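Local coordinates for protein charybdin (Charybdis maritima, PDB 2B7U) that is a plant member of the ribosome-inactivating protein family, toxins that share a mixed alpha/beta fold, at residues A[22-25]-A[26-30]; A[61-65]-A[66-70]. All coordinates share one frame; numbering follows the deposited sequence. Where two conformers were deposited one is given.

How the interactions relate
Along the chain the two contacts come in series: interaction 1 lies within helix 21-35, and interaction 2 forms the turn end of the hairpin made by strands 56-64 and 67-74. Their centres are 18 Å apart and their nearest atoms about 6 Å, so they do not touch. Two elements link them instead. Strand 7-15 receives Phe27 from the helix and pairs by backbone hydrogen bonds with strand 56-64, while Phe165 of helix 151-170 meets both Ile28 and Leu62. Helix and hairpin are thus packed onto a common framework of the mixed sheet and helix 151-170 within the ribosome-inactivating family region.

Interaction 1. Residues A[22-25]-A[26-30]; sequences QTYT and DFIKN
Ile28 lays its CG1 over one face of the Tyr24 ring, 4.1 Å from the ring centroid to CG1 and displaced toward the rim. The approach is a CH-pi contact, with CG1 17° off the ring normal, and the two side chains run side by side in the same direction. Tyr24 has CG anti to its own nitrogen (chi1 169°), which carries the ring forward along the helix until CZ lies 4.0 Å from Ile28 CG1. One residue further along, the next i to i+4 pair, Thr25 and Lys29, meets through aliphatic parts: Thr25 CG2 is 3.7 Å from Lys29 CD, and Lys29 CG passes 3.3 Å from Thr25 O. A long methylene chain suits this exposed flank; it bends about its CG-CD bond (chi3 70°), right where CD meets the methyl.

Beneath these side chains runs the backbone ladder. Asp26 N donates to Gln22 O at 2.9 Å, and Ile28 N to Tyr24 O at 3.0 Å; Phe27 N bonds likewise to Thr23 O and Lys29 N to Thr25 O.

Further out, tyrosine suits its place: the Tyr24 ring packs against Ile28 in the interior, while its hydroxyl is hydrogen-bonded to Met164 O. Thr25 OG1 bonds back to Gly21 O, and Thr23 OG1 accepts from Thr20 N, giving each hydroxyl a partner at the start of the helix. Ile28 continues onto Phe165 and Thr169, whereas Phe27 turns toward Val12 and Leu14. With Asp26 and Lys29 on the exposed side, this is the i to i+4 pattern of an amphipathic alpha-helix of the ribosome-inactivating fold, packed by Tyr24 and Ile28 against helix 151-170, by Tyr24 and Thr25 against helix 172-180, and by Phe27 against strand 7-15.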
loop_
_atom_site.group_PDB
_atom_site.type_symbol
_atom_site.label_atom_id
_atom_site.label_comp_id
_atom_site.label_asym_id
_atom_site.label_seq_id
_atom_site.Cartn_x
_atom_site.Cartn_y
_atom_site.Cartn_z
ATOM N N GLN A 22 18.432 5.769 -0.319
ATOM C CA GLN A 22 18.898 4.588 0.388
ATOM C C GLN A 22 18.114 4.320 1.666
ATOM O O GLN A 22 17.701 3.182 1.919
ATOM C CB GLN A 22 20.395 4.711 0.707
ATOM C CG GLN A 22 21.329 4.307 -0.424
ATOM C CD GLN A 22 20.886 4.784 -1.790
ATOM O OE1 GLN A 22 20.764 5.984 -2.021
ATOM N NE2 GLN A 22 20.676 3.843 -2.719
ATOM N N THR A 23 17.862 5.353 2.471
ATOM C CA THR A 23 17.146 5.107 3.735
ATOM C C THR A 23 15.640 4.827 3.526
ATOM O O THR A 23 15.026 4.110 4.307
ATOM C CB THR A 23 17.370 6.217 4.751
ATOM O OG1 THR A 23 16.902 7.462 4.225
ATOM C CG2 THR A 23 18.850 6.304 5.085
ATOM N N TYR A 24 15.069 5.394 2.477
ATOM C CA TYR A 24 13.702 5.057 2.068
ATOM C C TYR A 24 13.669 3.585 1.642
ATOM O O TYR A 24 12.792 2.847 2.087
ATOM C CB TYR A 24 13.294 5.952 0.915
ATOM C CG TYR A 24 12.021 5.541 0.214
ATOM C CD1 TYR A 24 10.770 5.806 0.782
ATOM C CD2 TYR A 24 12.060 4.951 -1.026
ATOM C CE1 TYR A 24 9.597 5.445 0.138
ATOM C CE2 TYR A 24 10.880 4.596 -1.689
ATOM C CZ TYR A 24 9.669 4.869 -1.117
ATOM O OH TYR A 24 8.562 4.482 -1.826
ATOM N N THR A 25 14.600 3.159 0.794
ATOM C CA THR A 25 14.640 1.765 0.370
ATOM C C THR A 25 14.771 0.818 1.565
ATOM O O THR A 25 14.093 -0.222 1.634
ATOM C CB THR A 25 15.770 1.565 -0.629
ATOM O OG1 THR A 25 15.476 2.328 -1.813
ATOM C CG2 THR A 25 15.910 0.089 -0.978
ATOM N N ASP A 26 15.664 1.153 2.496
ATOM C CA ASP A 26 15.845 0.376 3.717
ATOM C C ASP A 26 14.524 0.257 4.486
ATOM O O ASP A 26 14.154 -0.798 4.983
ATOM C CB ASP A 26 16.885 1.008 4.665
ATOM C CG ASP A 26 18.312 1.103 4.086
ATOM O OD1 ASP A 26 19.080 1.944 4.621
ATOM O OD2 ASP A 26 18.683 0.347 3.157
ATOM N N PHE A 27 13.808 1.367 4.595
ATOM C CA PHE A 27 12.552 1.370 5.322
ATOM C C PHE A 27 11.521 0.442 4.687
ATOM O O PHE A 27 10.852 -0.321 5.365
ATOM C CB PHE A 27 12.003 2.796 5.401
ATOM C CG PHE A 27 10.770 2.906 6.228
ATOM C CD1 PHE A 27 10.839 3.031 7.608
ATOM C CD2 PHE A 27 9.525 2.889 5.628
ATOM C CE1 PHE A 27 9.693 3.116 8.364
ATOM C CE2 PHE A 27 8.383 2.999 6.377
ATOM C CZ PHE A 27 8.469 3.109 7.753
ATOM N N ILE A 28 11.408 0.515 3.373
ATOM C CA ILE A 28 10.431 -0.323 2.665
ATOM C C ILE A 28 10.793 -1.806 2.811
ATOM O O ILE A 28 9.916 -2.644 3.055
ATOM C CB ILE A 28 10.310 0.092 1.180
ATOM C CG1 ILE A 28 9.732 1.512 1.040
ATOM C CG2 ILE A 28 9.458 -0.920 0.398
ATOM C CD1 ILE A 28 8.365 1.718 1.590
ATOM N N LYS A 29 12.076 -2.119 2.683
ATOM C CA LYS A 29 12.542 -3.509 2.818
ATOM C C LYS A 29 12.233 -4.025 4.218
ATOM O O LYS A 29 11.753 -5.134 4.390
ATOM C CB LYS A 29 14.016 -3.593 2.496
ATOM C CG LYS A 29 14.276 -3.463 1.000
ATOM C CD LYS A 29 15.735 -3.243 0.667
ATOM C CE LYS A 29 16.591 -4.458 0.909
ATOM N NZ LYS A 29 18.040 -4.251 0.621
ATOM N N ASN A 30 12.488 -3.201 5.231
ATOM C CA ASN A 30 12.176 -3.602 6.595
ATOM C C ASN A 30 10.685 -3.776 6.821
ATOM O O ASN A 30 10.256 -4.677 7.544
ATOM C CB ASN A 30 12.766 -2.610 7.608
ATOM C CG ASN A 30 14.271 -2.643 7.636
ATOM O OD1 ASN A 30 14.883 -3.636 7.259
ATOM N ND2 ASN A 30 14.883 -1.561 8.110
#

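Interaction 2. Residues A[61-65]-A[66-70]; sequences KLTFR and GQVTT
A beta hairpin with a two-residue loop closes here through a type I' turn from Phe64 to Gln67, with Arg65 and Gly66 at its corners. Phe64 N gives a hydrogen bond to Gln67 O at 2.8 Å, and Gln67 N returns one to Phe64 O. Glycine suits the second corner because its backbone angles would press any CB against Arg65 O. Within the turn, Arg65 lays its CG 3.7 Å above one face of the Phe64 ring, a contact between chain neighbours, and its chain is extended as far as NE.

Leu62 and Thr69 form the next hydrogen-bonded pair; Leu62 N meets Thr69 O at 2.9 Å, nearly straight, with an N-H...O angle of 173°. These strands, 56-64 and 67-74, are neighbours in the mixed six-stranded sheet of the ribosome-inactivating fold. On the face bearing Leu62, Phe64 and Thr69, the side chains reach helix 135-147, and apolar Leu62 also meets Val161 and Phe165; Thr69 OG1 is bonded to Gln84 O.

The other face carries the non-hydrogen-bonded pairs. Thr63 and Val68 lie alongside each other, two beta-branched residues well suited to strands. Lys61, its CG anti to the backbone nitrogen (chi1 -171°), slants across Thr70, bringing CG to 3.7 Å from Thr70 OG1.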
loop_
_atom_site.group_PDB
_atom_site.type_symbol
_atom_site.label_atom_id
_atom_site.label_comp_id
_atom_site.label_asym_id
_atom_site.label_seq_id
_atom_site.Cartn_x
_atom_site.Cartn_y
_atom_site.Cartn_z
ATOM N N LYS A 61 3.943 5.768 11.335
ATOM C CA LYS A 61 4.089 7.108 11.906
ATOM C C LYS A 61 5.104 7.880 11.076
ATOM O O LYS A 61 6.242 7.429 10.877
ATOM C CB LYS A 61 4.542 7.010 13.367
ATOM C CG LYS A 61 4.524 8.328 14.132
ATOM C CD LYS A 61 4.467 8.000 15.635
ATOM C CE LYS A 61 4.726 9.160 16.534
ATOM N NZ LYS A 61 4.891 8.675 17.950
ATOM N N LEU A 62 4.688 9.032 10.561
ATOM C CA LEU A 62 5.528 9.847 9.693
ATOM C C LEU A 62 5.718 11.198 10.344
ATOM O O LEU A 62 4.752 11.818 10.739
ATOM C CB LEU A 62 4.870 10.037 8.335
ATOM C CG LEU A 62 4.564 8.771 7.540
ATOM C CD1 LEU A 62 3.825 9.132 6.248
ATOM C CD2 LEU A 62 5.798 7.984 7.252
ATOM N N THR A 63 6.965 11.640 10.417
ATOM C CA THR A 63 7.280 12.880 11.112
ATOM C C THR A 63 8.123 13.767 10.212
ATOM O O THR A 63 8.993 13.294 9.472
ATOM C CB THR A 63 8.028 12.581 12.402
ATOM O OG1 THR A 63 7.167 11.889 13.323
ATOM C CG2 THR A 63 8.488 13.833 13.026
ATOM N N PHE A 64 7.872 15.076 10.283
ATOM C CA PHE A 64 8.678 16.048 9.575
ATOM C C PHE A 64 8.733 17.346 10.361
ATOM O O PHE A 64 7.716 18.023 10.489
ATOM C CB PHE A 64 8.090 16.348 8.201
ATOM C CG PHE A 64 8.863 17.384 7.437
ATOM C CD1 PHE A 64 10.196 17.184 7.156
ATOM C CD2 PHE A 64 8.263 18.546 7.015
ATOM C CE1 PHE A 64 10.919 18.141 6.468
ATOM C CE2 PHE A 64 8.993 19.514 6.322
ATOM C CZ PHE A 64 10.302 19.304 6.048
ATOM N N ARG A 65 9.912 17.689 10.864
ATOM C CA ARG A 65 10.140 18.960 11.573
ATOM C C ARG A 65 9.064 19.239 12.637
ATOM O O ARG A 65 8.490 20.324 12.692
ATOM C CB ARG A 65 10.244 20.130 10.584
ATOM C CG ARG A 65 11.449 20.021 9.677
ATOM C CD ARG A 65 11.645 21.246 8.795
ATOM N NE ARG A 65 12.892 21.112 8.047
ATOM C CZ ARG A 65 13.138 21.650 6.850
ATOM N NH1 ARG A 65 14.331 21.453 6.279
ATOM N NH2 ARG A 65 12.223 22.380 6.217
ATOM N N GLY A 66 8.785 18.238 13.466
ATOM C CA GLY A 66 7.850 18.382 14.585
ATOM C C GLY A 66 6.376 18.135 14.262
ATOM O O GLY A 66 5.525 18.188 15.166
ATOM N N GLN A 67 6.072 17.935 12.979
ATOM C CA GLN A 67 4.748 17.655 12.478
ATOM C C GLN A 67 4.626 16.159 12.327
ATOM O O GLN A 67 5.567 15.518 11.865
ATOM C CB GLN A 67 4.586 18.311 11.124
ATOM C CG GLN A 67 4.810 19.815 11.169
ATOM C CD GLN A 67 4.882 20.414 9.781
ATOM O OE1 GLN A 67 5.941 20.385 9.135
ATOM N NE2 GLN A 67 3.784 20.998 9.325
ATOM N N VAL A 68 3.487 15.608 12.708
ATOM C CA VAL A 68 3.362 14.148 12.737
ATOM C C VAL A 68 1.965 13.715 12.335
ATOM O O VAL A 68 0.962 14.364 12.630
ATOM C CB VAL A 68 3.648 13.559 14.162
ATOM C CG1 VAL A 68 4.911 14.116 14.727
ATOM C CG2 VAL A 68 2.518 13.820 15.116
ATOM N N THR A 69 1.918 12.599 11.637
ATOM C CA THR A 69 0.678 11.902 11.460
ATOM C C THR A 69 0.961 10.413 11.595
ATOM O O THR A 69 2.078 9.969 11.424
ATOM C CB THR A 69 0.021 12.246 10.119
ATOM O OG1 THR A 69 -1.295 11.673 10.071
ATOM C CG2 THR A 69 0.850 11.778 8.954
ATOM N N THR A 70 -0.067 9.684 11.980
ATOM C CA THR A 70 -0.012 8.240 12.040
ATOM C C THR A 70 -1.114 7.710 11.147
ATOM O O THR A 70 -2.261 8.120 11.292
ATOM C CB THR A 70 -0.209 7.711 13.461
ATOM O OG1 THR A 70 0.791 8.286 14.322
ATOM C CG2 THR A 70 -0.084 6.195 13.476
#